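Local coordinates for endo-1,4-beta-xylanase (Bacteroides thetaiotaomicron VPI-5482, PDB 3KST), which probably hydrolyses O-glycosidic bonds in the breakdown of xylan, as a calcium-binding member of glycoside hydrolase family 43, at residues 101-106 with 126-131; 170-175 with 224-229. All coordinates share one frame; numbering follows the deposited sequence.

Interaction 1: 101-106 with 126-131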
loop_
_atom_site.group_PDB
_atom_site.type_symbol
_atom_site.label_atom_id
_atom_site.label_comp_id
_atom_site.label_asym_id
_atom_site.label_seq_id
_atom_site.Cartn_x
_atom_site.Cartn_y
_atom_site.Cartn_z
ATOM N N GLU A 101 15.334 2.480 -2.685
ATOM C CA GLU A 101 15.029 3.216 -1.469
ATOM C C GLU A 101 14.756 4.721 -1.693
ATOM O O GLU A 101 15.032 5.522 -0.804
ATOM C CB GLU A 101 16.100 2.966 -0.369
ATOM C CG GLU A 101 16.094 1.504 0.113
ATOM C CD GLU A 101 17.249 1.135 1.008
ATOM O OE1 GLU A 101 18.421 1.375 0.626
ATOM O OE2 GLU A 101 16.980 0.552 2.079
ATOM N N HIS A 102 14.207 5.076 -2.860
ATOM C CA HIS A 102 13.764 6.452 -3.160
ATOM C C HIS A 102 12.340 6.347 -3.668
ATOM O O HIS A 102 11.947 5.299 -4.219
ATOM C CB HIS A 102 14.677 7.155 -4.178
ATOM C CG HIS A 102 16.042 7.406 -3.644
ATOM N ND1 HIS A 102 16.995 6.421 -3.547
ATOM C CD2 HIS A 102 16.599 8.528 -3.125
ATOM C CE1 HIS A 102 18.097 6.928 -3.013
ATOM N NE2 HIS A 102 17.880 8.203 -2.745
ATOM N N ILE A 103 11.565 7.412 -3.499
ATOM C CA ILE A 103 10.163 7.430 -3.950
ATOM C C ILE A 103 10.051 8.062 -5.331
ATOM O O ILE A 103 10.695 9.078 -5.599
ATOM C CB ILE A 103 9.221 8.088 -2.946
ATOM C CG1 ILE A 103 9.641 9.519 -2.571
ATOM C CG2 ILE A 103 9.220 7.234 -1.671
ATOM C CD1 ILE A 103 8.623 10.254 -1.732
ATOM N N CYS A 104 9.194 7.466 -6.148
ATOM C CA CYS A 104 9.042 7.777 -7.561
ATOM C C CYS A 104 7.617 7.730 -8.042
ATOM O O CYS A 104 6.754 7.067 -7.441
ATOM C CB CYS A 104 9.801 6.716 -8.374
ATOM S SG CYS A 104 11.555 6.551 -8.060
ATOM N N VAL A 105 7.391 8.371 -9.195
ATOM C CA VAL A 105 6.084 8.368 -9.824
ATOM C C VAL A 105 6.226 8.222 -11.338
ATOM O O VAL A 105 7.099 8.869 -11.952
ATOM C CB VAL A 105 5.232 9.637 -9.441
ATOM C CG1 VAL A 105 5.937 10.933 -9.816
ATOM C CG2 VAL A 105 3.817 9.578 -10.050
ATOM N N ALA A 106 5.384 7.348 -11.892
ATOM C CA ALA A 106 5.271 7.075 -13.325
ATOM C C ALA A 106 3.814 7.203 -13.706
ATOM O O ALA A 106 2.928 7.247 -12.838
ATOM C CB ALA A 106 5.789 5.647 -13.653
ATOM N N GLU A 126 16.143 12.506 -0.793
ATOM C CA GLU A 126 16.307 11.714 0.442
ATOM C C GLU A 126 15.691 10.339 0.299
ATOM O O GLU A 126 14.571 10.242 -0.205
ATOM C CB GLU A 126 15.633 12.369 1.652
ATOM C CG GLU A 126 15.968 11.675 2.996
ATOM C CD GLU A 126 15.417 12.406 4.210
ATOM O OE1 GLU A 126 15.596 13.646 4.312
ATOM O OE2 GLU A 126 14.783 11.759 5.086
ATOM N N LYS A 127 16.405 9.335 0.819
ATOM C CA LYS A 127 15.931 7.945 0.855
ATOM C C LYS A 127 14.543 7.886 1.518
ATOM O O LYS A 127 14.285 8.502 2.552
ATOM C CB LYS A 127 16.886 7.015 1.592
ATOM C CG LYS A 127 18.164 6.648 0.875
ATOM C CD LYS A 127 18.927 5.575 1.654
ATOM C CE LYS A 127 20.368 5.422 1.162
ATOM N NZ LYS A 127 21.100 4.306 1.822
ATOM N N SER A 128 13.635 7.144 0.892
ATOM C CA SER A 128 12.266 7.064 1.351
ATOM C C SER A 128 11.559 5.964 0.611
ATOM O O SER A 128 11.900 5.683 -0.527
ATOM C CB SER A 128 11.498 8.424 1.217
ATOM O OG SER A 128 11.874 9.200 0.068
ATOM N N ILE A 129 10.539 5.404 1.253
ATOM C CA ILE A 129 9.770 4.329 0.664
ATOM C C ILE A 129 8.285 4.397 1.031
ATOM O O ILE A 129 7.835 5.269 1.815
ATOM C CB ILE A 129 10.346 2.955 1.124
ATOM C CG1 ILE A 129 10.307 2.824 2.658
ATOM C CG2 ILE A 129 11.769 2.735 0.566
ATOM C CD1 ILE A 129 10.757 1.485 3.169
ATOM N N ASP A 130 7.516 3.469 0.455
ATOM C CA ASP A 130 6.113 3.250 0.839
ATOM C C ASP A 130 5.133 4.428 0.594
ATOM O O ASP A 130 4.262 4.733 1.402
ATOM C CB ASP A 130 6.007 2.708 2.288
ATOM C CG ASP A 130 6.687 1.382 2.480
ATOM O OD1 ASP A 130 7.372 0.918 1.564
ATOM O OD2 ASP A 130 6.484 0.776 3.553
ATOM N N THR A 131 5.291 5.039 -0.566
ATOM C CA THR A 131 4.405 6.101 -1.020
ATOM C C THR A 131 2.913 5.708 -0.957
ATOM O O THR A 131 2.538 4.592 -1.332
ATOM C CB THR A 131 4.643 6.445 -2.493
ATOM O OG1 THR A 131 4.582 5.245 -3.280
ATOM C CG2 THR A 131 5.954 7.138 -2.703
HETATM O O HOH W 1 20.473 2.360 -0.513
HETATM O O HOH W 2 13.115 9.782 -2.766
#
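Ser-128 N donates to Glu-101 O over 2.7 Å from above the carbonyl plane, the one direct hydrogen bond between 101-106 and 126-131. Strands 102-108 and 129-135 belong to successive blades of the five-bladed beta-propeller of family 43, so the contact shows how blades join by local packing. Ile-103 turns toward 126-131 and brings its CG2 3.3 Å from Ser-128 O. The methyl CG2 of Thr-131 presses tightly against the same branch, 3.4 Å from Ile-103 CG2. Lys-127 CA lies over one face of the His-102 imidazole, a CH-pi contact with the alpha carbon 4.3 Å from the ring centroid, while Lys-127 CG reaches His-102 CE1; the ring's ND1 is tied to Glu-100 O. An alanine in place of His-102 would probably uncover Lys-127 CA and CG and leave Glu-100 O without this donor. Lys-127 runs extended beyond CG, and a water joins its NZ to Glu-101 OE1, since the charged atoms themselves stand 4.1 Å apart. Asp-130, predicted to tune the acid residue of the active site, lies on strand 129-135, and Ile-129 packs close to Glu-190, the predicted proton donor. A second water accepts from Ile-103 N at 2.9 Å and donates to Glu-126 O, which also receives the hydroxyl of Ser-128 OG.

Interaction 2: 170-175 with 224-229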
loop_
_atom_site.group_PDB
_atom_site.type_symbol
_atom_site.label_atom_id
_atom_site.label_comp_id
_atom_site.label_asym_id
_atom_site.label_seq_id
_atom_site.Cartn_x
_atom_site.Cartn_y
_atom_site.Cartn_z
ATOM N N THR A 170 6.091 21.782 3.823
ATOM C CA THR A 170 4.895 21.195 4.445
ATOM C C THR A 170 5.186 19.846 5.155
ATOM O O THR A 170 4.248 19.247 5.694
ATOM C CB THR A 170 3.746 21.012 3.440
ATOM O OG1 THR A 170 4.083 19.982 2.507
ATOM C CG2 THR A 170 3.447 22.341 2.707
ATOM N N LEU A 171 6.450 19.393 5.174
ATOM C CA LEU A 171 6.823 18.151 5.889
ATOM C C LEU A 171 6.290 18.134 7.320
ATOM O O LEU A 171 6.432 19.120 8.059
ATOM C CB LEU A 171 8.326 17.881 5.915
ATOM C CG LEU A 171 8.896 17.284 4.636
ATOM C CD1 LEU A 171 10.382 17.507 4.509
ATOM C CD2 LEU A 171 8.528 15.738 4.595
ATOM N N ASN A 172 5.636 17.029 7.653
ATOM C CA ASN A 172 5.081 16.748 8.981
ATOM C C ASN A 172 5.306 15.294 9.352
ATOM O O ASN A 172 5.155 14.398 8.506
ATOM C CB ASN A 172 3.575 17.029 9.010
ATOM C CG ASN A 172 3.253 18.468 9.315
ATOM O OD1 ASN A 172 3.196 18.862 10.482
ATOM N ND2 ASN A 172 2.979 19.252 8.274
ATOM N N GLN A 173 5.616 15.061 10.615
ATOM C CA GLN A 173 5.833 13.722 11.133
ATOM C C GLN A 173 4.514 13.118 11.632
ATOM O O GLN A 173 3.832 13.706 12.500
ATOM C CB GLN A 173 6.884 13.731 12.243
ATOM C CG GLN A 173 7.058 12.347 12.861
ATOM C CD GLN A 173 8.155 12.324 13.857
ATOM O OE1 GLN A 173 9.302 12.564 13.518
ATOM N NE2 GLN A 173 7.821 11.967 15.102
ATOM N N CYS A 174 4.196 11.910 11.144
ATOM C CA CYS A 174 2.921 11.248 11.462
ATOM C C CYS A 174 3.001 10.170 12.567
ATOM O O CYS A 174 2.396 10.326 13.622
ATOM C CB CYS A 174 2.266 10.621 10.209
ATOM S SG CYS A 174 2.124 11.739 8.761
ATOM N N ILE A 175 3.723 9.081 12.289
ATOM C CA ILE A 175 3.748 7.899 13.156
ATOM C C ILE A 175 5.137 7.234 13.249
ATOM O O ILE A 175 5.804 7.044 12.237
ATOM C CB ILE A 175 2.759 6.812 12.595
ATOM C CG1 ILE A 175 1.295 7.298 12.507
ATOM C CG2 ILE A 175 2.839 5.533 13.407
ATOM C CD1 ILE A 175 0.712 7.643 13.811
ATOM N N THR A 224 -6.962 16.695 10.821
ATOM C CA THR A 224 -6.310 17.252 9.629
ATOM C C THR A 224 -5.537 16.147 8.886
ATOM O O THR A 224 -5.159 15.158 9.504
ATOM C CB THR A 224 -5.376 18.479 9.994
ATOM O OG1 THR A 224 -3.989 18.120 9.934
ATOM C CG2 THR A 224 -5.731 19.084 11.378
ATOM N N PRO A 225 -5.283 16.317 7.571
ATOM C CA PRO A 225 -4.507 15.313 6.827
ATOM C C PRO A 225 -3.039 15.185 7.289
ATOM O O PRO A 225 -2.421 14.152 7.031
ATOM C CB PRO A 225 -4.578 15.799 5.360
ATOM C CG PRO A 225 -5.443 17.012 5.355
ATOM C CD PRO A 225 -5.462 17.537 6.762
HETATM N N MSE A 226 -2.504 16.197 7.976
HETATM C CA MSE A 226 -1.118 16.154 8.438
HETATM C C MSE A 226 -1.018 16.199 9.968
HETATM O O MSE A 226 -0.075 16.755 10.508
HETATM C CB MSE A 226 -0.302 17.236 7.756
HETATM C CG MSE A 226 -0.356 17.166 6.250
HETATM SE SE MSE A 226 1.003 18.202 5.416
HETATM C CE MSE A 226 0.418 19.913 6.080
ATOM N N GLY A 227 -1.981 15.580 10.651
ATOM C CA GLY A 227 -1.936 15.457 12.087
ATOM C C GLY A 227 -2.425 16.659 12.869
ATOM O O GLY A 227 -3.103 17.518 12.279
ATOM N N PRO A 228 -2.159 16.678 14.199
ATOM C CA PRO A 228 -1.479 15.602 14.963
ATOM C C PRO A 228 -2.323 14.314 15.092
ATOM O O PRO A 228 -3.540 14.354 14.946
ATOM C CB PRO A 228 -1.212 16.244 16.326
ATOM C CG PRO A 228 -2.285 17.281 16.438
ATOM C CD PRO A 228 -2.381 17.854 15.056
ATOM N N TRP A 229 -1.658 13.203 15.378
ATOM C CA TRP A 229 -2.266 11.869 15.339
ATOM C C TRP A 229 -2.397 11.144 16.673
ATOM O O TRP A 229 -1.437 11.144 17.465
ATOM C CB TRP A 229 -1.448 10.963 14.417
ATOM C CG TRP A 229 -1.262 11.529 13.077
ATOM C CD1 TRP A 229 -0.250 12.340 12.658
ATOM C CD2 TRP A 229 -2.134 11.360 11.966
ATOM N NE1 TRP A 229 -0.422 12.666 11.333
ATOM C CE2 TRP A 229 -1.586 12.096 10.889
ATOM C CE3 TRP A 229 -3.344 10.663 11.772
ATOM C CZ2 TRP A 229 -2.196 12.146 9.631
ATOM C CZ3 TRP A 229 -3.959 10.722 10.531
ATOM C CH2 TRP A 229 -3.390 11.471 9.470
#
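Trp-229 and Met-226, a selenomethionine in the crystal, meet 170-175 through van der Waals contacts and a sulfur-aromatic contact from Cys-174, a worked case of two propeller blades joined at the surface by side chains. The aromatic part centres on the indole of Trp-229. Its NE1 lies 3.6 Å from Cys-174 CB, and its CD1 comes 3.5 Å from Cys-174 O. Cys-174 SG approaches the five-membered ring obliquely, 52° off its normal. Beyond it, Ile-175 CD1 reaches Trp-229 CB, the two side chains crossing at about a right angle.

The selenium end forms the second group. Met-226 is bent at chi3 (-63°), which sets CE 3.4 Å from Asn-172 ND2, while SE approaches Thr-170 O at the same distance. That carbonyl also receives a hydrogen bond from Asn-172 ND2 at 2.9 Å, the donor lying above the carbonyl plane, so the amide is tethered within its own segment where the selenomethionine meets it.

Within 224-229, Thr-224 OG1 accepts from Met-226 N in an ST turn and donates to Gly-227 O at 2.6 Å, on a lone pair, across a type I turn. Gly-227 has positive phi, and its CA lies over one face of the Trp-229 ring.

Strand 172-175 is the outermost of its sheet, and Cys-174 and Ile-175 both face Ile-154 of strand 152-158 in a classic beta bulge. Met-226 also touches Val-156 of that strand, while Trp-229 packs on Leu-203 of strand 200-207 and Ala-220 of strand 216-222.

Both interactions involve the sheet formed by strands 129-135, 141-148, 152-158 and 172-175, and they engage its two outermost strands. Interaction 1 lies at the inner strand, partly buried, beside the predicted catalytic residues and near the calcium ion; interaction 2 lies at the outer strand and is a surface contact, about 18 Å away between centres. Chemistry follows place. A backbone bond, ordered waters and tight aliphatic packing serve the first, whereas the second relies on an indole, a sulfur and a selenium, with no hydrogen bond between the two segments. Together they illustrate how one blade meets both its neighbours by different means.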